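Local coordinates for designed helical repeat protein (Synthetic construct, PDB 5CWQ) that has no known natural function, being a computationally designed helical repeat protein made to explore how far repeat architectures can be built from scratch, at residues 19-24 and 41-46; 11-16 and 48-53. All coordinates share one frame; numbering follows the deposited sequence. Where two conformers were deposited one is given.

Contact 1. Residues 19-24 and 41-46; sequences EARKRS and IEEARA
Residues 19-24 and 41-46 are helical segments running nearly antiparallel, 163° between their directions, with axes 8.9 Å apart at closest approach. The backbones come nearest at Ala20 and Glu43, and the small methyl of Ala20 suits that place: its CB sits 3.4 Å from Glu43 CG, and Glu42 CB lies beside it. Glu43 reaches across with its chain extended beyond CG, laying its aliphatic part against Ala20 and carrying the carboxylate to the first helix. There Glu43 OE2 lies 2.7 Å from Ser24 OG. In the conformer given, Ser24 OG is as near Ala20 O, four residues back in its own helix; its one proton could go to either oxygen. Serine is short enough to sit here against the helix.

The other carboxylate oxygen, Glu43 OE1, takes a hydrogen bond from a water that also accepts one from Arg21 NE. This water spans the 4.5 Å between Arg21 NE and Glu43 OE1, while Arg21 CG packs on the carboxylate. Such contacts probably help stabilise the negative charge of a buried glutamate.

On the other flank Arg23 bends at chi3 (-65°), which turns NE back toward its own helix; the guanidinium lies over Glu19 O. Its NH2 forms a salt bridge with Glu42 OE2 at 2.6 Å, tilted 26° from the guanidinium plane, and NE adds a weak bond to the same oxygen. Long, charged side chains suit this more open border. An alanine at the closest approach, flanked by polar pairs, here joins the two helices of an antiparallel hairpin in a designed helical repeat fold.

Contact 2. Residues 11-16 and 48-53; sequences EEAERR and QELARV
Glu49 and Leu50, neighbours on segment 48-53, both close on Ala13 of segment 11-16, where the two helices run antiparallel at 157° with axes 9.1 Å apart. Glu49 can be followed outward from its backbone. Its CB points toward the opposite helix and lies 4.0 Å from Ala13 CB. CG stands anti to the backbone N (chi1 -165°) and keeps the same distance from that methyl. The chain stays extended, and CD comes closer, to 3.7 Å from Ala13 CB. At the tip OE1 rests 3.6 Å from Ala13 CB, with Arg16 CD at the margin of contact, whereas OE2 only grazes the methyl. Thus the whole length of the glutamate lies against one alanine, and no hydrogen bond crosses between the segments. Glutamate suits a partly exposed position facing the other helix, since its methylenes can pack while its carboxylate remains polar. Arg16 NE near Glu49 OE1 and Glu12 OE1 near Glu49 OE2, each 5.0 Å away, carry opposite charges whose effects may partly offset.

Leu50 supplies the apolar partner. Ala13 CA and Glu49 CA are 6.2 Å apart, the closest CA pair; from the next position Leu50, longer than alanine, extends its branches across, and its CD2 touches Ala13 CB at 3.7 Å. The bend at chi2 (61°) turns Glu14 CD aside, and its OE1 meets the other branch, Leu50 CD1. That carboxylate has its main partner beyond the pair, in a salt bridge to Lys69 of helix 60-86, whose side chain also touches Leu50. Alanine and leucine packed together beside charged side chains join the first two helices as an antiparallel hairpin, the arrangement seen in stacked alpha-helical repeat proteins.

Overall arrangement
From the N terminus, helix 5-30 passes first through 11-16 and then 19-24; after a short turn the chain comes back along helix 33-57, meeting 41-46 before 48-53. Contact 1 therefore closes the shorter loop, and contact 2, farther from the turn, closes a longer one that encloses it without crossing. Their centres lie 11 Å apart along the same pair of helices, and Ala46 bridges them, its CB 3.4 Å from Ala13 O. Together they zip the first hairpin at two points about two helical turns apart. Helices 60-86 and 90-114 pack against this hairpin, connecting it to the rest of the helical stack.

Contact 1. Residues 19-24 and 41-46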
loop_
_atom_site.group_PDB
_atom_site.type_symbol
_atom_site.label_atom_id
_atom_site.label_comp_id
_atom_site.label_asym_id
_atom_site.label_seq_id
_atom_site.Cartn_x
_atom_site.Cartn_y
_atom_site.Cartn_z
ATOM N N GLU A 19 -4.733 -9.964 -16.519
ATOM C CA GLU A 19 -5.923 -10.658 -16.043
ATOM C C GLU A 19 -6.705 -9.778 -15.072
ATOM O O GLU A 19 -7.936 -9.772 -15.079
ATOM C CB GLU A 19 -5.547 -11.981 -15.374
ATOM C CG GLU A 19 -5.165 -13.085 -16.352
ATOM C CD GLU A 19 -6.322 -13.513 -17.239
ATOM O OE1 GLU A 19 -7.481 -13.166 -16.925
ATOM O OE2 GLU A 19 -6.071 -14.198 -18.254
ATOM N N ALA A 20 -5.985 -9.034 -14.238
ATOM C CA ALA A 20 -6.616 -8.127 -13.286
ATOM C C ALA A 20 -7.285 -6.968 -14.019
ATOM O O ALA A 20 -8.325 -6.469 -13.587
ATOM C CB ALA A 20 -5.593 -7.608 -12.284
ATOM N N ARG A 21 -6.684 -6.548 -15.130
ATOM C CA ARG A 21 -7.234 -5.466 -15.941
ATOM C C ARG A 21 -8.538 -5.890 -16.604
ATOM O O ARG A 21 -9.470 -5.095 -16.727
ATOM C CB ARG A 21 -6.228 -5.022 -17.005
ATOM C CG ARG A 21 -5.188 -4.029 -16.510
ATOM C CD ARG A 21 -4.144 -3.745 -17.579
ATOM N NE ARG A 21 -3.199 -2.707 -17.171
ATOM C CZ ARG A 21 -2.087 -2.401 -17.836
ATOM N NH1 ARG A 21 -1.765 -3.058 -18.944
ATOM N NH2 ARG A 21 -1.290 -1.441 -17.389
ATOM N N LYS A 22 -8.600 -7.144 -17.042
ATOM C CA LYS A 22 -9.806 -7.673 -17.666
ATOM C C LYS A 22 -10.902 -7.871 -16.625
ATOM O O LYS A 22 -12.071 -7.592 -16.885
ATOM C CB LYS A 22 -9.505 -8.988 -18.390
ATOM C CG LYS A 22 -9.035 -8.799 -19.827
ATOM C CD LYS A 22 -7.847 -9.686 -20.167
ATOM C CE LYS A 22 -8.189 -11.162 -20.067
ATOM N NZ LYS A 22 -7.016 -12.015 -20.402
ATOM N N ARG A 23 -10.519 -8.346 -15.444
ATOM C CA ARG A 23 -11.464 -8.501 -14.343
ATOM C C ARG A 23 -11.960 -7.132 -13.892
ATOM O O ARG A 23 -13.112 -6.981 -13.486
ATOM C CB ARG A 23 -10.825 -9.252 -13.172
ATOM C CG ARG A 23 -10.683 -10.751 -13.402
ATOM C CD ARG A 23 -10.284 -11.474 -12.125
ATOM N NE ARG A 23 -8.956 -11.078 -11.656
ATOM C CZ ARG A 23 -7.820 -11.697 -11.974
ATOM N NH1 ARG A 23 -7.823 -12.759 -12.771
ATOM N NH2 ARG A 23 -6.671 -11.248 -11.488
ATOM N N SER A 24 -11.084 -6.133 -13.964
ATOM C CA SER A 24 -11.457 -4.766 -13.622
ATOM C C SER A 24 -12.502 -4.237 -14.596
ATOM O O SER A 24 -13.456 -3.573 -14.197
ATOM C CB SER A 24 -10.232 -3.848 -13.623
ATOM O OG SER A 24 -9.336 -4.180 -12.576
ATOM N N ILE A 41 -6.487 -3.815 -6.557
ATOM C CA ILE A 41 -5.498 -4.264 -5.580
ATOM C C ILE A 41 -4.579 -5.295 -6.224
ATOM O O ILE A 41 -3.370 -5.293 -5.995
ATOM C CB ILE A 41 -6.162 -4.874 -4.323
ATOM C CG1 ILE A 41 -6.910 -3.791 -3.546
ATOM C CG2 ILE A 41 -5.115 -5.534 -3.414
ATOM C CD1 ILE A 41 -7.787 -4.326 -2.435
ATOM N N GLU A 42 -5.161 -6.178 -7.027
ATOM C CA GLU A 42 -4.391 -7.210 -7.713
ATOM C C GLU A 42 -3.467 -6.586 -8.754
ATOM O O GLU A 42 -2.325 -7.016 -8.913
ATOM C CB GLU A 42 -5.323 -8.231 -8.366
ATOM C CG GLU A 42 -6.152 -9.020 -7.364
ATOM C CD GLU A 42 -7.263 -9.821 -8.017
ATOM O OE1 GLU A 42 -8.217 -10.202 -7.307
ATOM O OE2 GLU A 42 -7.181 -10.070 -9.239
ATOM N N GLU A 43 -3.963 -5.574 -9.460
ATOM C CA GLU A 43 -3.137 -4.839 -10.410
ATOM C C GLU A 43 -1.942 -4.218 -9.700
ATOM O O GLU A 43 -0.807 -4.330 -10.163
ATOM C CB GLU A 43 -3.949 -3.752 -11.116
ATOM C CG GLU A 43 -4.978 -4.283 -12.096
ATOM C CD GLU A 43 -5.675 -3.181 -12.868
ATOM O OE1 GLU A 43 -5.055 -2.119 -13.080
ATOM O OE2 GLU A 43 -6.846 -3.375 -13.260
ATOM N N ALA A 44 -2.207 -3.575 -8.567
ATOM C CA ALA A 44 -1.165 -2.925 -7.781
ATOM C C ALA A 44 -0.113 -3.928 -7.306
ATOM O O ALA A 44 1.080 -3.622 -7.287
ATOM C CB ALA A 44 -1.785 -2.199 -6.593
ATOM N N ARG A 45 -0.560 -5.122 -6.922
ATOM C CA ARG A 45 0.349 -6.196 -6.524
ATOM C C ARG A 45 1.273 -6.576 -7.673
ATOM O O ARG A 45 2.479 -6.743 -7.489
ATOM C CB ARG A 45 -0.434 -7.428 -6.069
ATOM C CG ARG A 45 -1.023 -7.319 -4.676
ATOM C CD ARG A 45 -2.052 -8.409 -4.427
ATOM N NE ARG A 45 -2.553 -8.393 -3.055
ATOM C CZ ARG A 45 -3.649 -9.027 -2.648
ATOM N NH1 ARG A 45 -4.377 -9.729 -3.507
ATOM N NH2 ARG A 45 -4.024 -8.952 -1.378
ATOM N N ALA A 46 0.690 -6.718 -8.858
ATOM C CA ALA A 46 1.441 -7.078 -10.052
ATOM C C ALA A 46 2.438 -5.981 -10.410
ATOM O O ALA A 46 3.577 -6.265 -10.780
ATOM C CB ALA A 46 0.492 -7.333 -11.216
HETATM O O HOH W 1 -4.367 -0.420 -15.319
#

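Contact 2. Residues 11-16 and 48-53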
loop_
_atom_site.group_PDB
_atom_site.type_symbol
_atom_site.label_atom_id
_atom_site.label_comp_id
_atom_site.label_asym_id
_atom_site.label_seq_id
_atom_site.Cartn_x
_atom_site.Cartn_y
_atom_site.Cartn_z
ATOM N N GLU A 11 7.213 -12.019 -16.471
ATOM C CA GLU A 11 6.150 -12.419 -17.383
ATOM C C GLU A 11 4.888 -12.791 -16.616
ATOM O O GLU A 11 3.777 -12.472 -17.042
ATOM C CB GLU A 11 6.604 -13.592 -18.252
ATOM C CG GLU A 11 7.649 -13.213 -19.286
ATOM C CD GLU A 11 8.064 -14.386 -20.151
ATOM O OE1 GLU A 11 7.704 -15.534 -19.813
ATOM O OE2 GLU A 11 8.745 -14.159 -21.173
ATOM N N GLU A 12 5.063 -13.468 -15.485
ATOM C CA GLU A 12 3.938 -13.838 -14.635
ATOM C C GLU A 12 3.281 -12.591 -14.053
ATOM O O GLU A 12 2.062 -12.539 -13.893
ATOM C CB GLU A 12 4.395 -14.767 -13.509
ATOM C CG GLU A 12 3.272 -15.224 -12.588
ATOM C CD GLU A 12 3.763 -16.114 -11.463
ATOM O OE1 GLU A 12 4.976 -16.414 -11.425
ATOM O OE2 GLU A 12 2.937 -16.514 -10.615
ATOM N N ALA A 13 4.099 -11.593 -13.738
ATOM C CA ALA A 13 3.604 -10.335 -13.195
ATOM C C ALA A 13 2.755 -9.607 -14.233
ATOM O O ALA A 13 1.674 -9.105 -13.922
ATOM C CB ALA A 13 4.764 -9.456 -12.743
ATOM N N GLU A 14 3.249 -9.558 -15.465
ATOM C CA GLU A 14 2.517 -8.926 -16.555
ATOM C C GLU A 14 1.232 -9.697 -16.843
ATOM O O GLU A 14 0.198 -9.106 -17.153
ATOM C CB GLU A 14 3.386 -8.845 -17.814
ATOM C CG GLU A 14 2.741 -8.096 -18.973
ATOM C CD GLU A 14 2.426 -6.647 -18.638
ATOM O OE1 GLU A 14 3.117 -6.072 -17.770
ATOM O OE2 GLU A 14 1.486 -6.087 -19.241
ATOM N N ARG A 15 1.304 -11.021 -16.734
ATOM C CA ARG A 15 0.141 -11.878 -16.940
ATOM C C ARG A 15 -0.922 -11.620 -15.871
ATOM O O ARG A 15 -2.113 -11.544 -16.172
ATOM C CB ARG A 15 0.563 -13.351 -16.936
ATOM C CG ARG A 15 -0.588 -14.345 -16.921
ATOM C CD ARG A 15 -0.737 -14.987 -15.548
ATOM N NE ARG A 15 -1.931 -15.824 -15.451
ATOM C CZ ARG A 15 -2.247 -16.559 -14.389
ATOM N NH1 ARG A 15 -1.458 -16.572 -13.322
ATOM N NH2 ARG A 15 -3.354 -17.288 -14.394
ATOM N N ARG A 16 -0.482 -11.487 -14.625
ATOM C CA ARG A 16 -1.383 -11.183 -13.519
ATOM C C ARG A 16 -2.030 -9.814 -13.705
ATOM O O ARG A 16 -3.219 -9.638 -13.437
ATOM C CB ARG A 16 -0.630 -11.235 -12.188
ATOM C CG ARG A 16 -0.555 -12.624 -11.570
ATOM C CD ARG A 16 0.552 -12.710 -10.531
ATOM N NE ARG A 16 0.261 -13.692 -9.489
ATOM C CZ ARG A 16 0.355 -15.009 -9.644
ATOM N NH1 ARG A 16 0.722 -15.523 -10.810
ATOM N NH2 ARG A 16 0.071 -15.815 -8.632
ATOM N N GLN A 48 3.759 -3.796 -8.363
ATOM C CA GLN A 48 4.822 -3.813 -7.365
ATOM C C GLN A 48 5.870 -4.855 -7.739
ATOM O O GLN A 48 7.069 -4.638 -7.563
ATOM C CB GLN A 48 4.272 -4.107 -5.970
ATOM C CG GLN A 48 5.345 -4.059 -4.883
ATOM C CD GLN A 48 4.897 -4.660 -3.566
ATOM O OE1 GLN A 48 3.988 -5.489 -3.520
ATOM N NE2 GLN A 48 5.540 -4.242 -2.482
ATOM N N GLU A 49 5.407 -5.989 -8.254
ATOM C CA GLU A 49 6.304 -7.063 -8.654
ATOM C C GLU A 49 7.186 -6.615 -9.817
ATOM O O GLU A 49 8.387 -6.873 -9.828
ATOM C CB GLU A 49 5.508 -8.313 -9.035
ATOM C CG GLU A 49 6.345 -9.577 -9.117
ATOM C CD GLU A 49 5.514 -10.813 -9.419
ATOM O OE1 GLU A 49 4.268 -10.720 -9.379
ATOM O OE2 GLU A 49 6.109 -11.877 -9.697
ATOM N N LEU A 50 6.586 -5.933 -10.790
ATOM C CA LEU A 50 7.328 -5.412 -11.935
ATOM C C LEU A 50 8.394 -4.411 -11.497
ATOM O O LEU A 50 9.505 -4.399 -12.028
ATOM C CB LEU A 50 6.376 -4.753 -12.936
ATOM C CG LEU A 50 5.409 -5.683 -13.670
ATOM C CD1 LEU A 50 4.332 -4.874 -14.383
ATOM C CD2 LEU A 50 6.152 -6.569 -14.658
ATOM N N ALA A 51 8.048 -3.571 -10.528
ATOM C CA ALA A 51 8.975 -2.568 -10.017
ATOM C C ALA A 51 10.177 -3.225 -9.345
ATOM O O ALA A 51 11.317 -2.801 -9.536
ATOM C CB ALA A 51 8.264 -1.641 -9.044
ATOM N N ARG A 52 9.916 -4.264 -8.559
ATOM C CA ARG A 52 10.978 -4.961 -7.846
ATOM C C ARG A 52 11.889 -5.718 -8.810
ATOM O O ARG A 52 13.092 -5.828 -8.575
ATOM C CB ARG A 52 10.383 -5.916 -6.809
ATOM C CG ARG A 52 9.886 -5.208 -5.560
ATOM C CD ARG A 52 9.262 -6.172 -4.568
ATOM N NE ARG A 52 9.294 -5.634 -3.208
ATOM C CZ ARG A 52 10.181 -5.972 -2.273
ATOM N NH1 ARG A 52 11.134 -6.867 -2.517
ATOM N NH2 ARG A 52 10.109 -5.411 -1.073
ATOM N N VAL A 53 11.315 -6.232 -9.895
ATOM C CA VAL A 53 12.103 -6.882 -10.939
ATOM C C VAL A 53 13.007 -5.851 -11.607
ATOM O O VAL A 53 14.176 -6.122 -11.885
ATOM C CB VAL A 53 11.202 -7.563 -12.001
ATOM C CG1 VAL A 53 12.006 -7.967 -13.239
ATOM C CG2 VAL A 53 10.516 -8.781 -11.409
#